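Local atomic coordinates of NADPH-ferredoxin reductase FprA (Mycobacterium tuberculosis, PDB entry 1LQT), a protein that catalyses electron transfer between NADPH and ferredoxin with FAD as cofactor, and may supply electrons to P450 systems. Residues M41-W46 / A448-I453; F429-G434 / R439-L444. One frame throughout, in Å; residues are numbered along the deposited sequence.

Contact 1 (M41-W46 / A448-I453); sequences MLPTPW and AELLRI. With FAD (flavin-adenine dinucleotide), chain H.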
ATOM      1  N   MET A  41      11.648   8.483  -2.709  0.50  8.53           N
ATOM      2  CA  MET A  41      10.883   9.513  -3.388  0.50  8.66           C
ATOM      3  C   MET A  41      10.333  10.631  -2.476  0.50  9.12           C
ATOM      4  O   MET A  41      10.317  11.791  -2.844  0.50  9.10           O
ATOM      5  CB  MET A  41       9.703   8.789  -4.074  0.50  7.81           C
ATOM      6  CG  MET A  41       8.623   9.731  -4.611  0.50  8.93           C
ATOM      7  SD  MET A  41       7.620   8.986  -5.887  0.50  8.34           S
ATOM      8  CE  MET A  41       6.495   7.767  -4.895  0.50  6.95           C
ATOM      9  N   LEU A  42       9.784  10.197  -1.348  1.00  8.80           N
ATOM     10  CA  LEU A  42       9.197  11.116  -0.386  1.00  8.50           C
ATOM     11  C   LEU A  42      10.255  11.603   0.584  1.00  9.35           C
ATOM     12  O   LEU A  42      11.313  11.002   0.727  1.00  8.87           O
ATOM     13  CB  LEU A  42       8.095  10.397   0.407  1.00  8.43           C
ATOM     14  CG  LEU A  42       6.977   9.822  -0.445  1.00  9.01           C
ATOM     15  CD1 LEU A  42       5.944   9.175   0.458  1.00 10.11           C
ATOM     16  CD2 LEU A  42       6.314  10.846  -1.330  1.00 11.70           C
ATOM     17  N   PRO A  43       9.987  12.682   1.310  1.00  9.07           N
ATOM     18  CA  PRO A  43      10.906  13.100   2.364  1.00  9.38           C
ATOM     19  C   PRO A  43      10.975  12.127   3.539  1.00  9.03           C
ATOM     20  O   PRO A  43      11.911  12.184   4.335  1.00 10.47           O
ATOM     21  CB  PRO A  43      10.322  14.451   2.820  1.00  9.91           C
ATOM     22  CG  PRO A  43       9.603  14.934   1.619  1.00 10.51           C
ATOM     23  CD  PRO A  43       8.970  13.714   1.045  1.00  9.44           C
ATOM     24  N   THR A  44       9.960  11.281   3.656  1.00  9.04           N
ATOM     25  CA  THR A  44       9.773  10.401   4.790  1.00  8.83           C
ATOM     26  C   THR A  44       9.941   8.947   4.372  1.00  8.80           C
ATOM     27  O   THR A  44       9.456   8.579   3.311  1.00  8.36           O
ATOM     28  CB  THR A  44       8.364  10.590   5.373  1.00  8.41           C
ATOM     29  OG1 THR A  44       7.390  10.269   4.358  1.00  8.65           O
ATOM     30  CG2 THR A  44       8.086  12.024   5.788  1.00  9.37           C
ATOM     31  N   PRO A  45      10.558   8.133   5.223  1.00  8.34           N
ATOM     32  CA  PRO A  45      10.718   6.705   4.951  1.00  8.13           C
ATOM     33  C   PRO A  45       9.473   5.927   5.344  1.00  8.32           C
ATOM     34  O   PRO A  45       8.488   6.466   5.860  1.00  8.92           O
ATOM     35  CB  PRO A  45      11.895   6.330   5.852  1.00  8.67           C
ATOM     36  CG  PRO A  45      11.659   7.205   7.082  1.00  8.52           C
ATOM     37  CD  PRO A  45      11.178   8.504   6.506  1.00  8.74           C
ATOM     38  N   TRP A  46       9.557   4.627   5.068  1.00  8.10           N
ATOM     39  CA  TRP A  46       8.674   3.574   5.576  1.00  8.20           C
ATOM     40  C   TRP A  46       7.559   3.145   4.628  1.00  7.96           C
ATOM     41  O   TRP A  46       6.846   2.193   4.903  1.00  8.54           O
ATOM     42  CB  TRP A  46       8.149   3.819   6.997  1.00  8.93           C
ATOM     43  CG  TRP A  46       9.251   4.124   8.013  1.00  9.90           C
ATOM     44  CD1 TRP A  46      10.608   3.816   7.927  1.00 10.02           C
ATOM     45  CD2 TRP A  46       9.074   4.757   9.263  1.00 10.92           C
ATOM     46  NE1 TRP A  46      11.259   4.272   9.035  1.00 10.83           N
ATOM     47  CE2 TRP A  46      10.347   4.877   9.862  1.00 10.29           C
ATOM     48  CE3 TRP A  46       7.972   5.281   9.938  1.00 11.03           C
ATOM     49  CZ2 TRP A  46      10.528   5.461  11.128  1.00 10.83           C
ATOM     50  CZ3 TRP A  46       8.155   5.850  11.177  1.00 10.92           C
ATOM     51  CH2 TRP A  46       9.423   5.961  11.746  1.00 11.84           C
ATOM     52  N   ALA A 448       5.824  20.850   0.338  1.00 11.35           N
ATOM     53  CA  ALA A 448       6.320  22.154   0.787  1.00 11.65           C
ATOM     54  C   ALA A 448       6.465  22.204   2.307  1.00 11.45           C
ATOM     55  O   ALA A 448       7.435  22.707   2.832  1.00 12.29           O
ATOM     56  CB  ALA A 448       5.433  23.265   0.301  1.00 12.83           C
ATOM     57  N   GLU A 449       5.479  21.679   3.018  1.00 11.57           N
ATOM     58  CA  GLU A 449       5.558  21.724   4.486  1.00 11.88           C
ATOM     59  C   GLU A 449       6.589  20.747   5.019  1.00 11.00           C
ATOM     60  O   GLU A 449       7.260  21.038   5.987  1.00 11.44           O
ATOM     61  CB  GLU A 449       4.220  21.468   5.125  1.00 13.80           C
ATOM     62  CG  GLU A 449       3.097  22.460   4.830  1.00 18.31           C
ATOM     63  CD  GLU A 449       1.739  21.761   5.098  1.00 25.25           C
ATOM     64  OE1 GLU A 449       1.086  22.007   6.135  1.00 31.32           O
ATOM     65  OE2 GLU A 449       1.314  20.880   4.316  1.00 28.51           O
ATOM     66  N   LEU A 450       6.698  19.575   4.393  1.00 10.16           N
ATOM     67  CA  LEU A 450       7.746  18.646   4.762  1.00  9.27           C
ATOM     68  C   LEU A 450       9.120  19.251   4.602  1.00  9.90           C
ATOM     69  O   LEU A 450       9.981  19.096   5.471  1.00 10.56           O
ATOM     70  CB  LEU A 450       7.635  17.346   3.944  1.00  9.08           C
ATOM     71  CG  LEU A 450       6.480  16.443   4.366  1.00  9.25           C
ATOM     72  CD1 LEU A 450       6.077  15.510   3.239  1.00  9.97           C
ATOM     73  CD2 LEU A 450       6.855  15.662   5.643  1.00  9.54           C
ATOM     74  N   LEU A 451       9.339  19.906   3.480  1.00 10.48           N
ATOM     75  CA  LEU A 451      10.642  20.491   3.223  1.00 10.76           C
ATOM     76  C   LEU A 451      10.922  21.731   4.051  1.00 10.98           C
ATOM     77  O   LEU A 451      12.075  22.009   4.390  1.00 12.02           O
ATOM     78  CB  LEU A 451      10.805  20.784   1.737  1.00 11.70           C
ATOM     79  CG  LEU A 451      10.800  19.562   0.828  1.00 12.36           C
ATOM     80  CD1 LEU A 451      11.067  20.029  -0.605  1.00 13.82           C
ATOM     81  CD2 LEU A 451      11.802  18.500   1.205  1.00 12.74           C
ATOM     82  N   ARG A 452       9.886  22.468   4.432  1.00 11.01           N
ATOM     83  CA  ARG A 452      10.070  23.620   5.320  1.00 11.23           C
ATOM     84  C   ARG A 452      10.743  23.159   6.597  1.00 10.49           C
ATOM     85  O   ARG A 452      11.607  23.839   7.139  1.00 12.55           O
ATOM     86  CB  ARG A 452       8.715  24.267   5.613  1.00 11.25           C
ATOM     87  CG  ARG A 452       8.699  25.446   6.571  1.00 11.63           C
ATOM     88  CD  ARG A 452       7.294  25.941   6.773  1.00 12.66           C
ATOM     89  NE  ARG A 452       7.221  27.132   7.576  1.00 12.65           N
ATOM     90  CZ  ARG A 452       6.084  27.640   7.998  1.00 13.05           C
ATOM     91  NH1 ARG A 452       4.949  27.037   7.712  1.00 14.50           N
ATOM     92  NH2 ARG A 452       6.078  28.738   8.739  1.00 13.43           N
ATOM     93  N   ILE A 453      10.344  21.987   7.080  1.00 10.16           N
ATOM     94  CA  ILE A 453      10.855  21.469   8.333  1.00 10.25           C
ATOM     95  C   ILE A 453      12.108  20.631   8.126  1.00 10.69           C
ATOM     96  O   ILE A 453      13.037  20.702   8.900  1.00 13.85           O
ATOM     97  CB  ILE A 453       9.737  20.668   9.070  1.00 10.07           C
ATOM     98  CG1 ILE A 453       8.529  21.547   9.351  1.00 10.55           C
ATOM     99  CG2 ILE A 453      10.299  20.007  10.334  1.00 10.83           C
ATOM    100  CD1 ILE A 453       8.813  22.893   9.983  1.00 11.13           C
TER
HETATM  101  PA  FAD H2457       5.896   0.151  -0.195  1.00  8.02           P
HETATM  102  O1A FAD H2457       4.847   0.717  -1.065  1.00  8.20           O
HETATM  103  O2A FAD H2457       5.650  -0.006   1.260  1.00  7.84           O
HETATM  104  O5B FAD H2457       7.216   1.045  -0.336  1.00  7.94           O
HETATM  105  C5B FAD H2457       7.620   1.526  -1.624  1.00  7.87           C
HETATM  106  C4B FAD H2457       8.485   2.755  -1.373  1.00  7.90           C
HETATM  107  O4B FAD H2457       9.131   3.070  -2.604  1.00  8.01           O
HETATM  108  C3B FAD H2457       7.695   4.000  -0.950  1.00  8.20           C
HETATM  109  O3B FAD H2457       8.267   4.641   0.167  1.00  8.05           O
HETATM  110  C2B FAD H2457       7.723   4.848  -2.194  1.00  8.02           C
HETATM  111  O2B FAD H2457       7.563   6.234  -1.996  1.00  7.90           O
HETATM  112  C1B FAD H2457       9.084   4.471  -2.793  1.00  7.97           C
HETATM  113  N9A FAD H2457       9.222   4.743  -4.217  1.00  8.30           N
HETATM  114  C8A FAD H2457       8.332   4.399  -5.198  1.00  8.30           C
HETATM  115  N7A FAD H2457       8.750   4.770  -6.402  1.00  9.15           N
HETATM  116  C5A FAD H2457       9.952   5.414  -6.176  0.50  8.27           C
HETATM  117  C6A FAD H2457      10.849   6.029  -7.052  1.00  9.63           C
HETATM  118  N6A FAD H2457      10.698   6.061  -8.366  1.00 10.73           N
HETATM  119  N1A FAD H2457      11.970   6.572  -6.501  1.00  9.12           N
HETATM  120  C2A FAD H2457      12.166   6.492  -5.157  1.00  8.79           C
HETATM  121  N3A FAD H2457      11.350   5.915  -4.265  1.00  8.93           N
HETATM  122  C4A FAD H2457      10.256   5.390  -4.824  0.50  8.33           C
HETATM  123  N1  FAD H2457       0.250  -4.930   5.909  1.00 10.26           N
HETATM  124  C2  FAD H2457       0.170  -5.327   7.210  1.00 10.74           C
HETATM  125  O2  FAD H2457       0.907  -6.189   7.651  1.00 11.76           O
HETATM  126  N3  FAD H2457      -0.789  -4.751   8.027  1.00 11.52           N
HETATM  127  C4  FAD H2457      -1.616  -3.738   7.637  1.00 10.61           C
HETATM  128  O4  FAD H2457      -2.436  -3.233   8.436  1.00 12.30           O
HETATM  129  C4X FAD H2457      -1.492  -3.299   6.314  0.50  9.92           C
HETATM  130  N5  FAD H2457      -2.272  -2.264   5.847  1.00 10.25           N
HETATM  131  C5X FAD H2457      -2.168  -1.871   4.537  0.50  9.73           C
HETATM  132  C6  FAD H2457      -2.964  -0.860   4.059  1.00  9.61           C
HETATM  133  C7  FAD H2457      -2.951  -0.479   2.729  1.00  9.98           C
HETATM  134  C7M FAD H2457      -3.827   0.647   2.253  1.00 10.88           C
HETATM  135  C8  FAD H2457      -2.066  -1.132   1.862  1.00  9.28           C
HETATM  136  C8M FAD H2457      -2.024  -0.777   0.401  1.00 10.11           C
HETATM  137  C9  FAD H2457      -1.234  -2.145   2.336  1.00  9.60           C
HETATM  138  C9A FAD H2457      -1.271  -2.528   3.669  1.00  9.46           C
HETATM  139  N10 FAD H2457      -0.462  -3.558   4.161  1.00  9.41           N
HETATM  140  C10 FAD H2457      -0.552  -3.926   5.481  1.00  9.50           C
HETATM  141  C1' FAD H2457       0.545  -4.246   3.302  1.00  9.49           C
HETATM  142  C2' FAD H2457       1.889  -3.520   3.326  1.00  9.15           C
HETATM  143  O2' FAD H2457       1.648  -2.146   3.157  1.00  9.52           O
HETATM  144  C3' FAD H2457       2.784  -4.050   2.190  1.00  8.77           C
HETATM  145  O3' FAD H2457       3.060  -5.436   2.369  1.00  9.65           O
HETATM  146  C4' FAD H2457       4.175  -3.423   2.107  1.00  8.31           C
HETATM  147  O4' FAD H2457       4.152  -2.048   2.480  1.00  8.62           O
HETATM  148  C5' FAD H2457       4.746  -3.571   0.696  1.00  8.25           C
HETATM  149  O5' FAD H2457       6.110  -3.145   0.799  1.00  7.96           O
HETATM  150  P   FAD H2457       6.978  -2.604  -0.414  1.00  8.33           P
HETATM  151  O1P FAD H2457       8.300  -2.325   0.190  1.00  8.04           O
HETATM  152  O2P FAD H2457       6.932  -3.496  -1.612  1.00  8.59           O
HETATM  153  O3P FAD H2457       6.281  -1.261  -0.890  1.00  7.88           O

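Contact 2 (F429-G434 / R439-L444); sequences FERAAG and RPRVKL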
ATOM      1  N   PHE A 429       9.054  16.723  14.766  1.00  8.95           N
ATOM      2  CA  PHE A 429       8.049  17.765  14.610  1.00  8.71           C
ATOM      3  C   PHE A 429       6.651  17.173  14.606  1.00  8.77           C
ATOM      4  O   PHE A 429       5.757  17.657  15.291  1.00  8.69           O
ATOM      5  CB  PHE A 429       8.346  18.508  13.308  1.00  8.74           C
ATOM      6  CG  PHE A 429       7.511  19.733  13.069  1.00  8.92           C
ATOM      7  CD1 PHE A 429       8.019  21.006  13.309  1.00  9.47           C
ATOM      8  CD2 PHE A 429       6.217  19.633  12.566  1.00  9.62           C
ATOM      9  CE1 PHE A 429       7.280  22.124  13.045  1.00 10.05           C
ATOM     10  CE2 PHE A 429       5.479  20.745  12.330  1.00 10.65           C
ATOM     11  CZ  PHE A 429       6.012  21.993  12.572  1.00 10.39           C
ATOM     12  N   GLU A 430       6.446  16.132  13.815  1.00  8.57           N
ATOM     13  CA  GLU A 430       5.140  15.528  13.681  1.00  8.81           C
ATOM     14  C   GLU A 430       4.678  14.914  14.987  1.00  8.54           C
ATOM     15  O   GLU A 430       3.545  15.083  15.397  1.00  8.76           O
ATOM     16  CB  GLU A 430       5.160  14.492  12.564  1.00  8.55           C
ATOM     17  CG  GLU A 430       5.365  15.058  11.171  1.00  8.29           C
ATOM     18  CD  GLU A 430       5.254  13.998  10.094  1.00  8.43           C
ATOM     19  OE1 GLU A 430       5.501  12.807  10.409  1.00  9.90           O
ATOM     20  OE2 GLU A 430       4.905  14.338   8.948  1.00  8.33           O
ATOM     21  N   ARG A 431       5.564  14.196  15.656  1.00  8.84           N
ATOM     22  CA  ARG A 431       5.196  13.573  16.917  1.00  8.71           C
ATOM     23  C   ARG A 431       4.853  14.607  17.977  1.00  9.09           C
ATOM     24  O   ARG A 431       3.889  14.466  18.701  1.00  9.32           O
ATOM     25  CB  ARG A 431       6.260  12.591  17.402  1.00  9.52           C
ATOM     26  CG  ARG A 431       6.303  11.295  16.628  1.00  9.91           C
ATOM     27  CD  ARG A 431       7.291  10.270  17.155  1.00 10.49           C
ATOM     28  NE  ARG A 431       8.648  10.607  16.768  1.00 11.06           N
ATOM     29  CZ  ARG A 431       9.544  11.225  17.528  1.00 11.17           C
ATOM     30  NH1 ARG A 431       9.284  11.581  18.783  1.00 13.06           N
ATOM     31  NH2 ARG A 431      10.711  11.494  17.004  1.00 11.65           N
ATOM     32  N   ALA A 432       5.656  15.666  18.065  1.00  9.36           N
ATOM     33  CA  ALA A 432       5.393  16.712  19.057  1.00 10.02           C
ATOM     34  C   ALA A 432       4.106  17.454  18.746  1.00 10.40           C
ATOM     35  O   ALA A 432       3.472  17.984  19.646  1.00 11.97           O
ATOM     36  CB  ALA A 432       6.564  17.677  19.137  1.00 10.19           C
ATOM     37  N   ALA A 433       3.705  17.506  17.483  1.00  9.71           N
ATOM     38  CA  ALA A 433       2.454  18.118  17.111  1.00 10.51           C
ATOM     39  C   ALA A 433       1.266  17.292  17.583  1.00 10.62           C
ATOM     40  O   ALA A 433       0.239  17.829  17.925  1.00 12.74           O
ATOM     41  CB  ALA A 433       2.395  18.321  15.614  1.00 10.57           C
ATOM     42  N   GLY A 434       1.407  15.985  17.598  1.00  9.90           N
ATOM     43  CA  GLY A 434       0.302  15.104  17.920  1.00 10.22           C
ATOM     44  C   GLY A 434       0.134  14.797  19.385  1.00  9.74           C
ATOM     45  O   GLY A 434      -0.982  14.744  19.884  1.00 10.50           O
ATOM     46  N   ARG A 439      -2.656  12.222  19.987  1.00 10.99           N
ATOM     47  CA  ARG A 439      -2.408  11.570  18.715  1.00 10.72           C
ATOM     48  C   ARG A 439      -0.957  11.136  18.618  1.00 10.12           C
ATOM     49  O   ARG A 439      -0.089  11.812  19.179  1.00 10.89           O
ATOM     50  CB  ARG A 439      -2.716  12.538  17.571  1.00 11.16           C
ATOM     51  CG  ARG A 439      -4.119  13.130  17.645  1.00 11.03           C
ATOM     52  CD  ARG A 439      -4.349  14.304  16.752  1.00 11.80           C
ATOM     53  NE  ARG A 439      -4.429  13.928  15.348  1.00 11.05           N
ATOM     54  CZ  ARG A 439      -4.675  14.784  14.361  1.00 11.42           C
ATOM     55  NH1 ARG A 439      -4.826  16.083  14.577  1.00 12.24           N
ATOM     56  NH2 ARG A 439      -4.716  14.363  13.107  1.00 12.63           N
ATOM     57  N   PRO A 440      -0.640  10.071  17.882  1.00  9.92           N
ATOM     58  CA  PRO A 440       0.770   9.698  17.761  1.00 10.00           C
ATOM     59  C   PRO A 440       1.606  10.770  17.059  1.00  9.33           C
ATOM     60  O   PRO A 440       2.767  10.958  17.384  1.00  9.82           O
ATOM     61  CB  PRO A 440       0.722   8.381  16.963  1.00 10.43           C
ATOM     62  CG  PRO A 440      -0.646   7.845  17.227  1.00 12.04           C
ATOM     63  CD  PRO A 440      -1.527   9.018  17.339  1.00 10.33           C
ATOM     64  N   ARG A 441       0.987  11.414  16.084  1.00  9.31           N
ATOM     65  CA  ARG A 441       1.638  12.477  15.349  1.00  9.10           C
ATOM     66  C   ARG A 441       0.571  13.231  14.568  1.00  8.96           C
ATOM     67  O   ARG A 441      -0.542  12.733  14.384  1.00  9.34           O
ATOM     68  CB  ARG A 441       2.711  11.956  14.388  1.00  9.09           C
ATOM     69  CG  ARG A 441       2.167  11.159  13.236  1.00  9.87           C
ATOM     70  CD  ARG A 441       3.247  10.651  12.275  1.00 11.00           C
ATOM     71  NE  ARG A 441       4.200   9.764  12.931  1.00 10.71           N
ATOM     72  CZ  ARG A 441       5.537   9.934  13.028  1.00 11.46           C
ATOM     73  NH1 ARG A 441       6.192  10.968  12.484  1.00 11.31           N
ATOM     74  NH2 ARG A 441       6.240   9.032  13.684  1.00 13.03           N
ATOM     75  N   VAL A 442       0.943  14.422  14.102  1.00  9.01           N
ATOM     76  CA  VAL A 442       0.173  15.131  13.073  1.00  9.06           C
ATOM     77  C   VAL A 442       1.123  15.288  11.930  1.00  9.29           C
ATOM     78  O   VAL A 442       2.166  15.905  12.067  1.00  9.22           O
ATOM     79  CB  VAL A 442      -0.383  16.494  13.540  1.00 10.14           C
ATOM     80  CG1 VAL A 442      -1.150  17.140  12.427  1.00 10.97           C
ATOM     81  CG2 VAL A 442      -1.216  16.351  14.775  1.00 12.49           C
ATOM     82  N   LYS A 443       0.781  14.697  10.800  1.00  9.07           N
ATOM     83  CA  LYS A 443       1.655  14.671   9.658  1.00  8.74           C
ATOM     84  C   LYS A 443       1.649  15.952   8.869  1.00  9.01           C
ATOM     85  O   LYS A 443       0.635  16.603   8.696  1.00  9.82           O
ATOM     86  CB  LYS A 443       1.268  13.521   8.736  1.00  8.92           C
ATOM     87  CG  LYS A 443       1.538  12.157   9.304  1.00  9.53           C
ATOM     88  CD  LYS A 443       1.053  11.079   8.364  1.00 10.37           C
ATOM     89  CE  LYS A 443       1.324   9.716   8.900  1.00 10.49           C
ATOM     90  NZ  LYS A 443       0.699   8.656   8.005  1.00 10.30           N
ATOM     91  N   LEU A 444       2.832  16.270   8.343  1.00  9.22           N
ATOM     92  CA  LEU A 444       3.003  17.332   7.367  1.00  9.17           C
ATOM     93  C   LEU A 444       2.569  16.717   6.019  1.00  9.58           C
ATOM     94  O   LEU A 444       3.144  15.732   5.552  1.00  9.77           O
ATOM     95  CB  LEU A 444       4.463  17.762   7.361  1.00  9.21           C
ATOM     96  CG  LEU A 444       4.920  18.418   8.666  1.00  9.76           C
ATOM     97  CD1 LEU A 444       6.415  18.417   8.747  1.00 11.58           C
ATOM     98  CD2 LEU A 444       4.388  19.838   8.760  1.00 12.01           C
TER

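Contact 1 (M41-W46 / A448-I453)
Met41 N stands 3.0 Å from N3A of the FAD adenine, two residues before Pro43, which packs on Leu450 of helix 447-454. The loop 41-46 follows strand 34-40, the second strand of the Rossmann-type beta-alpha-beta unit that binds FAD. Glu40 closes that strand. Its OE1 is hydrogen-bonded to FAD and its OE2 to Leu42 N, so one carboxylate ties the cofactor to the start of the loop. Leu42 CG lies 4.0 Å from FAD O2B of the adenosine ribose. Beyond it the contact with the helix is apolar. Pro43 CG sits 3.9 Å from Leu450 CB and also meets Leu450 CD1, and the two side chains cross at about a right angle. The same Pro43 CG reaches Leu451 CD2 at 4.2 Å. Val418 touches both Pro43 and Leu451, while Leu450 also rests on Ile426 of helix 420-434. Thus the C-terminal part of the chain backs a loop of the FAD pocket. Thr44 uses its methyl branch here. With chi1 at 60°, CG2 is anti to the carbonyl carbon, and Thr44 CG2 meets Leu450 CD2 at 3.8 Å.

Contact 2 (F429-G434 / R439-L444)
This is the C-terminal end of helix 420-434 with the loop that turns back along it. Val442 N gives a hydrogen bond of 3.0 Å to Glu430 O. That oxygen also accepts a hydrogen bond from Gly434 N within the helix, and the two donors come from opposite faces of its carbonyl plane. The Glu430 carboxylate grips the loop twice more. Leu444 N bonds to Glu430 OE2 at 2.9 Å, on the anti side and 33° out of the carboxylate plane. Arg441 NH1 donates a hydrogen bond of 2.9 Å to the anti lone pair of Glu430 OE1, part of a salt bridge between the two side chains, whose planes are 75° apart. Arg50 is a second partner of OE1. Arg431 CG lies over one face of the Arg441 guanidinium, and both arginines bind the carboxylate of Asp427. Arg439 N donates a hydrogen bond of 3.0 Å to Gly434 O. Helix end and returning loop come close at the glycine, with Gly434 CA 3.9 Å from Arg441 CA. Apolar contacts join Ala433 CB to Val442 CB (3.9 Å) and Phe429 CE2 to Leu444 CD2 (3.8 Å). Backbone and carboxylate bonds thus secure the reversal in a helix-loop-helix connection, the second helix being 447-454.

Contact 1 is the more buried of the two, and contact 2 is partly buried, with its centre farther from that of the chain. Contact 1 joins sequence-distant parts, the FAD-binding unit and helix 447-454, through apolar side chains. Contact 2 joins near neighbours in sequence, mainly through hydrogen bonds and a salt bridge, with a few apolar contacts beside them. Their elements are consecutive: helix 420-434 and its returning loop lead into helix 447-454. The contacts also touch. Ile453 CD1 packs on Phe429 CE1 at 3.5 Å. Leu450, which packs on Pro43 in contact 1, also touches Leu444 of contact 2, so helix 447-454 has apolar contacts with both the FAD-side loop and the returning loop.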